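Local coordinates for protein 3-hydroxyisobutyryl-CoA hydrolase (PDB 4HDT) that probably hydrolyses 3-hydroxyisobutyryl-CoA to 3-hydroxyisobutyrate and free coenzyme A, as a member of the crotonase-like (enoyl-CoA hydratase/isomerase) family, at residues V129-M140 and G184-I195; G152-A160 and E274-L282. All coordinates share one frame; numbering follows the deposited sequence.

Interaction 1. Residues V129-M140 and G184-I195; sequences VRVVTDTTKMAM and GFADHYVPHDKI. With ZN (zinc ion), chain C.
Gly184 O receives Arg130 NH1 at 2.8 Å, with water 1 joining the same carbonyl to NH2. Phe185 takes the sulfur of Met138 obliquely, SD 3.8 Å from CD2, a Met-aromatic contact, while the peptide between Phe185 and Ala186 lies over one face of the Arg130 guanidinium. Arg130 grips Asp187 side-on, NE giving to OD2 and NH2 to OD1, both 2.9 Å, with both acceptors in the guanidinium plane although the carboxylate is turned 48° from it. A bend at chi3 (-61°) folds the arginine back for this, and OD2 also takes Arg130 N on its anti lone pair. From His188 to Val190 the chains pair as parallel strands, His188 N to Arg130 O, Val132 N to His188 O and Val190 N to Val132 O (2.9 to 3.0 Å). Tyr189 CE1 comes obliquely to Thr133 C at 3.6 Å. His192 N binds Asp134 OD1 (2.9 Å); its NE2 binds zinc at 2.0 Å, beside Glu64 and water 3, and Asp113 holds ND1. Ile195 CG1 meets Thr133 CG2. Strand 188-189 thus borders the crotonase-type sheet outside strand 129-132, whose other neighbour is strand 108-112, while helix 177-183 packs on Val132 and Tyr189.

Interaction 2. Residues G152-A160 and E274-L282; sequences GGTYLLSRA and ESVRRAAKL
Ser158 and Ala279 meet where helix 153-158 crosses residues 274-282. Ser158 CB lies 3.6 Å from Val276 O and equally near Ala280 N, so a small side chain rests directly on the backbone of residues 276-280, and the Ala280 methyl closes in from beside it. Thr154, one turn before Ser158, receives the Ala279 methyl, whose CB is 3.6 Å from Thr154 O and 3.8 Å from Thr154 OG1. Val276 adds two branches: CG1, anti to the backbone N (chi1 172°), touches the Ser158 backbone at CA, whereas CG2 reaches Leu157 CB more loosely.

Arg159 supplies the direct polar link: Arg159 NH2 donates to Leu282 O at 2.9 Å, in the carbonyl plane on a lone pair. NH1 of the same guanidinium holds water 4, which in turn donates to Ala279 O at 2.8 Å, making a second, water-mediated link to residues 274-282.

With axes 8.4 Å apart at a crossing angle of -73°, the short helical segments touch over a small patch, and serine, threonine and alanine at the crossing permit the close approach. This is helix-on-helix packing within the crotonase-like fold, away from the zinc sites.

Behind the first shell, Arg159 is steadied within its own segment. Its extended chain lays the guanidinium over the Tyr155 ring, Tyr155 CE2 lying 3.3 Å above the Arg159 guanidinium plane, and Arg159 NH1 bonds to Tyr155 O at 3.1 Å. Thr154 OG1 is bonded to Glu292, which also takes Gly152 N ahead of the helix, and Ser275 OG turns back to Val271 O. Helix 285-299 touches Thr154, Tyr155 and Leu282 through Thr288, and helix 164-171 packs on Leu157 and Val276.

Interactions 1 and 2 have centres about 22 Å apart yet touch through Phe185: its CZ lies 3.6 Å from Leu156 CB and 3.7 Å from Leu157 CD2. Gly184 O packs on Leu156 CD2 as well, and Met140 CE lies 4.1 Å from Gly153 CA. Residues 184-195 follow 152-160 in the chain and precede 274-282, so the two contacts interlock in sequence, and strand 137-139 leads on to helix 153-158. Interaction 1 carries the zinc ligand His192 at the end remote from Phe185; interaction 2 holds no metal ligand. Phe185, in the loop before strand 188-189, thus packs on helix 153-158, the helix that 274-282 crosses.

Interaction 1. Residues V129-M140 and G184-I195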
loop_
_atom_site.group_PDB
_atom_site.type_symbol
_atom_site.label_atom_id
_atom_site.label_comp_id
_atom_site.label_asym_id
_atom_site.label_seq_id
_atom_site.Cartn_x
_atom_site.Cartn_y
_atom_site.Cartn_z
ATOM N N VAL A 129 -14.103 -2.313 6.702
ATOM C CA VAL A 129 -14.868 -1.069 6.588
ATOM C C VAL A 129 -13.885 0.072 6.295
ATOM O O VAL A 129 -13.405 0.790 7.203
ATOM C CB VAL A 129 -15.709 -0.736 7.819
ATOM C CG1 VAL A 129 -16.642 0.432 7.537
ATOM C CG2 VAL A 129 -16.543 -1.933 8.235
ATOM N N ARG A 130 -13.611 0.253 5.000
ATOM C CA ARG A 130 -12.508 1.110 4.554
ATOM C C ARG A 130 -13.060 2.437 4.080
ATOM O O ARG A 130 -13.825 2.479 3.120
ATOM C CB ARG A 130 -11.763 0.425 3.423
ATOM C CG ARG A 130 -11.137 -0.931 3.839
ATOM C CD ARG A 130 -10.602 -1.735 2.688
ATOM N NE ARG A 130 -11.663 -2.065 1.728
ATOM C CZ ARG A 130 -11.420 -2.529 0.508
ATOM N NH1 ARG A 130 -10.179 -2.794 0.131
ATOM N NH2 ARG A 130 -12.415 -2.738 -0.350
ATOM N N VAL A 131 -12.694 3.477 4.801
ATOM C CA VAL A 131 -13.269 4.829 4.571
ATOM C C VAL A 131 -12.206 5.747 3.966
ATOM O O VAL A 131 -11.051 5.811 4.457
ATOM C CB VAL A 131 -13.770 5.439 5.888
ATOM C CG1 VAL A 131 -14.317 6.841 5.671
ATOM C CG2 VAL A 131 -14.819 4.521 6.557
ATOM N N VAL A 132 -12.566 6.398 2.872
ATOM C CA VAL A 132 -11.733 7.452 2.282
ATOM C C VAL A 132 -12.504 8.748 2.273
ATOM O O VAL A 132 -13.704 8.777 2.559
ATOM C CB VAL A 132 -11.250 7.097 0.853
ATOM C CG1 VAL A 132 -10.187 5.997 0.880
ATOM C CG2 VAL A 132 -12.422 6.666 -0.014
ATOM N N THR A 133 -11.807 9.861 2.008
ATOM C CA THR A 133 -12.412 11.175 2.129
ATOM C C THR A 133 -12.094 12.015 0.893
ATOM O O THR A 133 -11.428 11.535 -0.038
ATOM C CB THR A 133 -11.849 11.953 3.344
ATOM O OG1 THR A 133 -10.483 12.369 3.050
ATOM C CG2 THR A 133 -11.866 11.121 4.613
ATOM N N ASP A 134 -12.511 13.276 0.917
ATOM C CA ASP A 134 -12.216 14.173 -0.171
ATOM C C ASP A 134 -10.760 14.678 -0.194
ATOM O O ASP A 134 -10.396 15.424 -1.127
ATOM C CB ASP A 134 -13.192 15.340 -0.215
ATOM C CG ASP A 134 -13.331 16.067 1.095
ATOM O OD1 ASP A 134 -12.791 15.582 2.108
ATOM O OD2 ASP A 134 -13.995 17.138 1.116
ATOM N N THR A 135 -9.974 14.347 0.828
ATOM C CA THR A 135 -8.548 14.729 0.846
ATOM C C THR A 135 -7.651 13.541 0.602
ATOM O O THR A 135 -6.417 13.689 0.556
ATOM C CB THR A 135 -8.140 15.375 2.191
ATOM O OG1 THR A 135 -8.222 14.366 3.228
ATOM C CG2 THR A 135 -9.055 16.573 2.500
ATOM N N THR A 136 -8.229 12.325 0.522
ATOM C CA THR A 136 -7.407 11.142 0.289
ATOM C C THR A 136 -6.485 11.272 -0.934
ATOM O O THR A 136 -6.943 11.640 -2.043
ATOM C CB THR A 136 -8.306 9.894 0.171
ATOM O OG1 THR A 136 -9.054 9.748 1.401
ATOM C CG2 THR A 136 -7.492 8.625 -0.163
ATOM N N LYS A 137 -5.192 11.018 -0.704
ATOM C CA LYS A 137 -4.166 10.923 -1.752
ATOM C C LYS A 137 -3.468 9.608 -1.504
ATOM O O LYS A 137 -2.592 9.506 -0.628
ATOM C CB LYS A 137 -3.219 12.137 -1.730
ATOM C CG LYS A 137 -4.005 13.414 -2.063
ATOM C CD LYS A 137 -3.148 14.641 -2.202
ATOM C CE LYS A 137 -3.994 15.872 -2.533
ATOM N NZ LYS A 137 -4.791 16.389 -1.350
ATOM N N MET A 138 -3.891 8.584 -2.260
ATOM C CA MET A 138 -3.445 7.206 -2.029
ATOM C C MET A 138 -2.495 6.792 -3.121
ATOM O O MET A 138 -2.682 7.141 -4.275
ATOM C CB MET A 138 -4.654 6.258 -1.960
ATOM C CG MET A 138 -4.322 4.829 -1.506
ATOM S SD MET A 138 -5.768 3.764 -1.264
ATOM C CE MET A 138 -6.621 4.528 0.079
ATOM N N ALA A 139 -1.464 6.048 -2.770
ATOM C CA ALA A 139 -0.508 5.610 -3.773
ATOM C C ALA A 139 0.284 4.418 -3.316
ATOM O O ALA A 139 0.388 4.151 -2.104
ATOM C CB ALA A 139 0.459 6.732 -4.144
ATOM N N MET A 140 0.795 3.672 -4.306
ATOM C CA MET A 140 1.852 2.675 -4.116
ATOM C C MET A 140 3.060 3.137 -4.932
ATOM O O MET A 140 3.236 2.770 -6.091
ATOM C CB MET A 140 1.358 1.271 -4.526
ATOM C CG MET A 140 0.159 0.788 -3.707
ATOM S SD MET A 140 0.500 0.565 -1.953
ATOM C CE MET A 140 1.703 -0.787 -1.973
ATOM N N GLY A 184 -11.059 -0.859 -5.630
ATOM C CA GLY A 184 -11.215 -1.922 -4.644
ATOM C C GLY A 184 -10.302 -1.787 -3.461
ATOM O O GLY A 184 -10.123 -2.731 -2.706
ATOM N N PHE A 185 -9.773 -0.572 -3.275
ATOM C CA PHE A 185 -8.888 -0.273 -2.108
ATOM C C PHE A 185 -9.671 0.299 -0.923
ATOM O O PHE A 185 -9.155 0.437 0.189
ATOM C CB PHE A 185 -7.792 0.733 -2.493
ATOM C CG PHE A 185 -6.605 0.150 -3.229
ATOM C CD1 PHE A 185 -6.754 -0.520 -4.436
ATOM C CD2 PHE A 185 -5.311 0.311 -2.751
ATOM C CE1 PHE A 185 -5.678 -1.022 -5.140
ATOM C CE2 PHE A 185 -4.213 -0.200 -3.459
ATOM C CZ PHE A 185 -4.385 -0.857 -4.673
ATOM N N ALA A 186 -10.929 0.671 -1.168
ATOM C CA ALA A 186 -11.789 1.230 -0.122
ATOM C C ALA A 186 -13.251 0.988 -0.485
ATOM O O ALA A 186 -13.546 0.634 -1.626
ATOM C CB ALA A 186 -11.514 2.728 0.060
ATOM N N ASP A 187 -14.106 1.247 0.485
ATOM C CA ASP A 187 -15.534 0.902 0.445
ATOM C C ASP A 187 -16.472 2.147 0.498
ATOM O O ASP A 187 -17.531 2.143 -0.141
ATOM C CB ASP A 187 -15.846 0.012 1.637
ATOM C CG ASP A 187 -14.987 -1.263 1.686
ATOM O OD1 ASP A 187 -15.027 -2.041 0.671
ATOM O OD2 ASP A 187 -14.328 -1.484 2.743
ATOM N N HIS A 188 -16.138 3.137 1.333
ATOM C CA HIS A 188 -17.072 4.208 1.703
ATOM C C HIS A 188 -16.342 5.560 1.653
ATOM O O HIS A 188 -15.136 5.628 1.878
ATOM C CB HIS A 188 -17.610 4.027 3.106
ATOM C CG HIS A 188 -18.193 2.662 3.363
ATOM N ND1 HIS A 188 -19.379 2.267 2.818
ATOM C CD2 HIS A 188 -17.728 1.613 4.080
ATOM C CE1 HIS A 188 -19.642 1.021 3.193
ATOM N NE2 HIS A 188 -18.652 0.602 3.958
ATOM N N TYR A 189 -17.119 6.574 1.337
ATOM C CA TYR A 189 -16.629 7.971 1.201
ATOM C C TYR A 189 -17.306 8.889 2.214
ATOM O O TYR A 189 -18.544 8.915 2.306
ATOM C CB TYR A 189 -16.893 8.453 -0.208
ATOM C CG TYR A 189 -16.616 9.913 -0.444
ATOM C CD1 TYR A 189 -15.345 10.363 -0.787
ATOM C CD2 TYR A 189 -17.637 10.828 -0.317
ATOM C CE1 TYR A 189 -15.135 11.717 -1.026
ATOM C CE2 TYR A 189 -17.441 12.156 -0.532
ATOM C CZ TYR A 189 -16.196 12.593 -0.888
ATOM O OH TYR A 189 -16.060 13.938 -1.090
ATOM N N VAL A 190 -16.494 9.609 3.001
ATOM C CA VAL A 190 -16.979 10.508 4.042
ATOM C C VAL A 190 -16.106 11.768 3.907
ATOM O O VAL A 190 -14.883 11.647 3.984
ATOM C CB VAL A 190 -16.797 9.937 5.484
ATOM C CG1 VAL A 190 -17.206 10.957 6.548
ATOM C CG2 VAL A 190 -17.629 8.681 5.715
ATOM N N PRO A 191 -16.710 12.963 3.697
ATOM C CA PRO A 191 -15.877 14.202 3.644
ATOM C C PRO A 191 -15.016 14.419 4.897
ATOM O O PRO A 191 -15.397 14.055 5.984
ATOM C CB PRO A 191 -16.923 15.322 3.454
ATOM C CG PRO A 191 -18.169 14.655 2.981
ATOM C CD PRO A 191 -18.143 13.248 3.495
ATOM N N HIS A 192 -13.823 14.998 4.724
ATOM C CA HIS A 192 -12.825 15.139 5.806
ATOM C C HIS A 192 -13.306 15.792 7.137
ATOM O O HIS A 192 -12.864 15.419 8.256
ATOM C CB HIS A 192 -11.633 15.913 5.258
ATOM C CG HIS A 192 -10.604 16.197 6.298
ATOM N ND1 HIS A 192 -9.506 15.397 6.477
ATOM C CD2 HIS A 192 -10.566 17.125 7.275
ATOM C CE1 HIS A 192 -8.792 15.865 7.488
ATOM N NE2 HIS A 192 -9.438 16.891 8.005
ATOM N N ASP A 193 -14.171 16.745 6.980
ATOM C CA ASP A 193 -14.724 17.574 8.067
ATOM C C ASP A 193 -16.087 16.950 8.481
ATOM O O ASP A 193 -17.041 17.652 8.876
ATOM C CB ASP A 193 -14.948 18.995 7.550
ATOM C CG ASP A 193 -16.288 19.149 6.861
ATOM O OD1 ASP A 193 -16.601 18.239 6.086
ATOM O OD2 ASP A 193 -17.014 20.163 7.091
ATOM N N LYS A 194 -16.171 15.642 8.303
ATOM C CA LYS A 194 -17.178 14.809 8.956
ATOM C C LYS A 194 -16.542 13.536 9.543
ATOM O O LYS A 194 -17.238 12.743 10.162
ATOM C CB LYS A 194 -18.302 14.479 7.995
ATOM N N ILE A 195 -15.224 13.349 9.398
ATOM C CA ILE A 195 -14.542 12.149 9.915
ATOM C C ILE A 195 -14.613 12.096 11.391
ATOM O O ILE A 195 -14.677 11.039 11.994
ATOM C CB ILE A 195 -13.040 12.085 9.522
ATOM C CG1 ILE A 195 -12.892 11.507 8.123
ATOM C CG2 ILE A 195 -12.190 11.262 10.517
ATOM C CD1 ILE A 195 -13.606 10.195 7.847
HETATM ZN ZN ZN C . -9.017 17.785 9.776
HETATM O O HOH W 1 -12.743 -4.498 -2.675
HETATM O O HOH W 2 -14.084 18.079 3.739
HETATM O O HOH W 3 -9.601 16.354 11.094
#

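Interaction 2. Residues G152-A160 and E274-L282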
loop_
_atom_site.group_PDB
_atom_site.type_symbol
_atom_site.label_atom_id
_atom_site.label_comp_id
_atom_site.label_asym_id
_atom_site.label_seq_id
_atom_site.Cartn_x
_atom_site.Cartn_y
_atom_site.Cartn_z
ATOM N N GLY A 152 0.793 -6.468 0.729
ATOM C CA GLY A 152 -0.402 -6.983 0.119
ATOM C C GLY A 152 -0.927 -6.082 -0.955
ATOM O O GLY A 152 -2.025 -6.327 -1.455
ATOM N N GLY A 153 -0.155 -5.089 -1.362
ATOM C CA GLY A 153 -0.548 -4.207 -2.439
ATOM C C GLY A 153 -0.692 -4.923 -3.772
ATOM O O GLY A 153 -1.516 -4.549 -4.578
ATOM N N THR A 154 0.099 -5.967 -4.017
ATOM C CA THR A 154 -0.003 -6.670 -5.308
ATOM C C THR A 154 -1.302 -7.463 -5.360
ATOM O O THR A 154 -1.879 -7.631 -6.437
ATOM C CB THR A 154 1.227 -7.542 -5.625
ATOM O OG1 THR A 154 1.349 -8.600 -4.686
ATOM C CG2 THR A 154 2.497 -6.749 -5.630
ATOM N N TYR A 155 -1.781 -7.976 -4.207
ATOM C CA TYR A 155 -3.108 -8.591 -4.118
ATOM C C TYR A 155 -4.193 -7.541 -4.486
ATOM O O TYR A 155 -5.103 -7.821 -5.287
ATOM C CB TYR A 155 -3.263 -9.127 -2.688
ATOM C CG TYR A 155 -4.609 -9.716 -2.310
ATOM C CD1 TYR A 155 -5.640 -8.909 -1.867
ATOM C CD2 TYR A 155 -4.793 -11.080 -2.289
ATOM C CE1 TYR A 155 -6.847 -9.435 -1.472
ATOM C CE2 TYR A 155 -6.005 -11.608 -1.912
ATOM C CZ TYR A 155 -7.026 -10.773 -1.518
ATOM O OH TYR A 155 -8.212 -11.315 -1.081
ATOM N N LEU A 156 -4.119 -6.342 -3.927
ATOM C CA LEU A 156 -5.106 -5.317 -4.246
ATOM C C LEU A 156 -4.974 -4.805 -5.687
ATOM O O LEU A 156 -5.971 -4.700 -6.414
ATOM C CB LEU A 156 -5.014 -4.158 -3.276
ATOM C CG LEU A 156 -5.358 -4.498 -1.827
ATOM C CD1 LEU A 156 -4.837 -3.393 -0.924
ATOM C CD2 LEU A 156 -6.844 -4.774 -1.657
ATOM N N LEU A 157 -3.754 -4.574 -6.129
ATOM C CA LEU A 157 -3.535 -4.014 -7.468
ATOM C C LEU A 157 -4.037 -4.983 -8.530
ATOM O O LEU A 157 -4.655 -4.566 -9.537
ATOM C CB LEU A 157 -2.069 -3.664 -7.688
ATOM C CG LEU A 157 -1.523 -2.488 -6.866
ATOM C CD1 LEU A 157 -0.012 -2.598 -6.778
ATOM C CD2 LEU A 157 -1.963 -1.134 -7.470
ATOM N N SER A 158 -3.762 -6.279 -8.332
ATOM C CA SER A 158 -4.145 -7.290 -9.342
ATOM C C SER A 158 -5.660 -7.462 -9.433
ATOM O O SER A 158 -6.114 -8.011 -10.451
ATOM C CB SER A 158 -3.468 -8.654 -9.117
ATOM O OG SER A 158 -3.855 -9.252 -7.888
ATOM N N ARG A 159 -6.409 -6.994 -8.428
ATOM C CA ARG A 159 -7.884 -7.115 -8.350
ATOM C C ARG A 159 -8.632 -5.856 -8.817
ATOM O O ARG A 159 -9.859 -5.852 -8.863
ATOM C CB ARG A 159 -8.292 -7.540 -6.936
ATOM C CG ARG A 159 -8.029 -9.044 -6.666
ATOM C CD ARG A 159 -8.162 -9.454 -5.209
ATOM N NE ARG A 159 -8.007 -10.914 -5.051
ATOM C CZ ARG A 159 -6.835 -11.549 -5.151
ATOM N NH1 ARG A 159 -5.708 -10.873 -5.405
ATOM N NH2 ARG A 159 -6.795 -12.872 -4.990
ATOM N N ALA A 160 -7.894 -4.802 -9.155
ATOM C CA ALA A 160 -8.500 -3.548 -9.614
ATOM C C ALA A 160 -9.101 -3.793 -11.008
ATOM O O ALA A 160 -8.648 -4.707 -11.728
ATOM C CB ALA A 160 -7.465 -2.453 -9.681
ATOM N N GLU A 274 5.852 -7.951 -13.341
ATOM C CA GLU A 274 5.807 -9.410 -13.164
ATOM C C GLU A 274 5.069 -9.787 -11.873
ATOM O O GLU A 274 4.316 -10.773 -11.858
ATOM C CB GLU A 274 7.206 -9.997 -13.181
ATOM C CG GLU A 274 7.267 -11.505 -13.102
ATOM C CD GLU A 274 6.801 -12.224 -14.356
ATOM O OE1 GLU A 274 6.713 -11.634 -15.472
ATOM O OE2 GLU A 274 6.487 -13.421 -14.206
ATOM N N SER A 275 5.265 -8.997 -10.813
ATOM C CA SER A 275 4.617 -9.289 -9.532
ATOM C C SER A 275 3.106 -9.203 -9.644
ATOM O O SER A 275 2.370 -10.048 -9.140
ATOM C CB SER A 275 5.116 -8.325 -8.452
ATOM O OG SER A 275 6.473 -8.597 -8.171
ATOM N N VAL A 276 2.609 -8.149 -10.309
ATOM C CA VAL A 276 1.174 -7.961 -10.393
ATOM C C VAL A 276 0.577 -9.072 -11.259
ATOM O O VAL A 276 -0.472 -9.636 -10.938
ATOM C CB VAL A 276 0.827 -6.538 -10.901
ATOM C CG1 VAL A 276 -0.667 -6.420 -11.161
ATOM C CG2 VAL A 276 1.257 -5.493 -9.913
ATOM N N ARG A 277 1.249 -9.405 -12.342
ATOM C CA ARG A 277 0.770 -10.494 -13.192
ATOM C C ARG A 277 0.746 -11.839 -12.482
ATOM O O ARG A 277 -0.224 -12.590 -12.618
ATOM C CB ARG A 277 1.606 -10.552 -14.429
ATOM C CG ARG A 277 1.272 -9.423 -15.342
ATOM C CD ARG A 277 2.102 -9.633 -16.561
ATOM N NE ARG A 277 1.868 -8.562 -17.473
ATOM C CZ ARG A 277 2.661 -8.306 -18.509
ATOM N NH1 ARG A 277 3.758 -9.034 -18.747
ATOM N NH2 ARG A 277 2.361 -7.299 -19.266
ATOM N N ARG A 278 1.779 -12.144 -11.699
ATOM C CA ARG A 278 1.792 -13.394 -10.912
ATOM C C ARG A 278 0.741 -13.374 -9.795
ATOM O O ARG A 278 0.050 -14.350 -9.594
ATOM C CB ARG A 278 3.184 -13.654 -10.323
ATOM C CG ARG A 278 4.234 -14.052 -11.352
ATOM C CD ARG A 278 5.525 -14.448 -10.700
ATOM N NE ARG A 278 6.578 -14.629 -11.683
ATOM C CZ ARG A 278 7.691 -15.336 -11.481
ATOM N NH1 ARG A 278 7.898 -16.012 -10.352
ATOM N NH2 ARG A 278 8.582 -15.412 -12.451
ATOM N N ALA A 279 0.572 -12.239 -9.112
ATOM C CA ALA A 279 -0.422 -12.076 -8.056
ATOM C C ALA A 279 -1.843 -12.297 -8.548
ATOM O O ALA A 279 -2.667 -12.857 -7.852
ATOM C CB ALA A 279 -0.289 -10.707 -7.404
ATOM N N ALA A 280 -2.089 -11.929 -9.780
ATOM C CA ALA A 280 -3.419 -12.117 -10.351
ATOM C C ALA A 280 -3.800 -13.595 -10.389
ATOM O O ALA A 280 -4.991 -13.912 -10.500
ATOM C CB ALA A 280 -3.502 -11.486 -11.728
ATOM N N LYS A 281 -2.827 -14.498 -10.313
ATOM C CA LYS A 281 -3.103 -15.962 -10.323
ATOM C C LYS A 281 -3.158 -16.601 -8.935
ATOM O O LYS A 281 -3.318 -17.839 -8.796
ATOM C CB LYS A 281 -2.024 -16.665 -11.121
ATOM C CG LYS A 281 -1.800 -16.095 -12.506
ATOM C CD LYS A 281 -0.636 -16.817 -13.150
ATOM C CE LYS A 281 -0.467 -16.345 -14.572
ATOM N NZ LYS A 281 0.797 -16.889 -15.116
ATOM N N LEU A 282 -2.976 -15.786 -7.896
ATOM C CA LEU A 282 -3.017 -16.265 -6.535
ATOM C C LEU A 282 -4.302 -15.837 -5.838
ATOM O O LEU A 282 -4.545 -14.636 -5.649
ATOM C CB LEU A 282 -1.824 -15.702 -5.751
ATOM C CG LEU A 282 -0.429 -15.994 -6.323
ATOM C CD1 LEU A 282 0.575 -15.210 -5.492
ATOM C CD2 LEU A 282 -0.130 -17.499 -6.299
HETATM O O HOH W 4 -3.030 -11.848 -5.252
#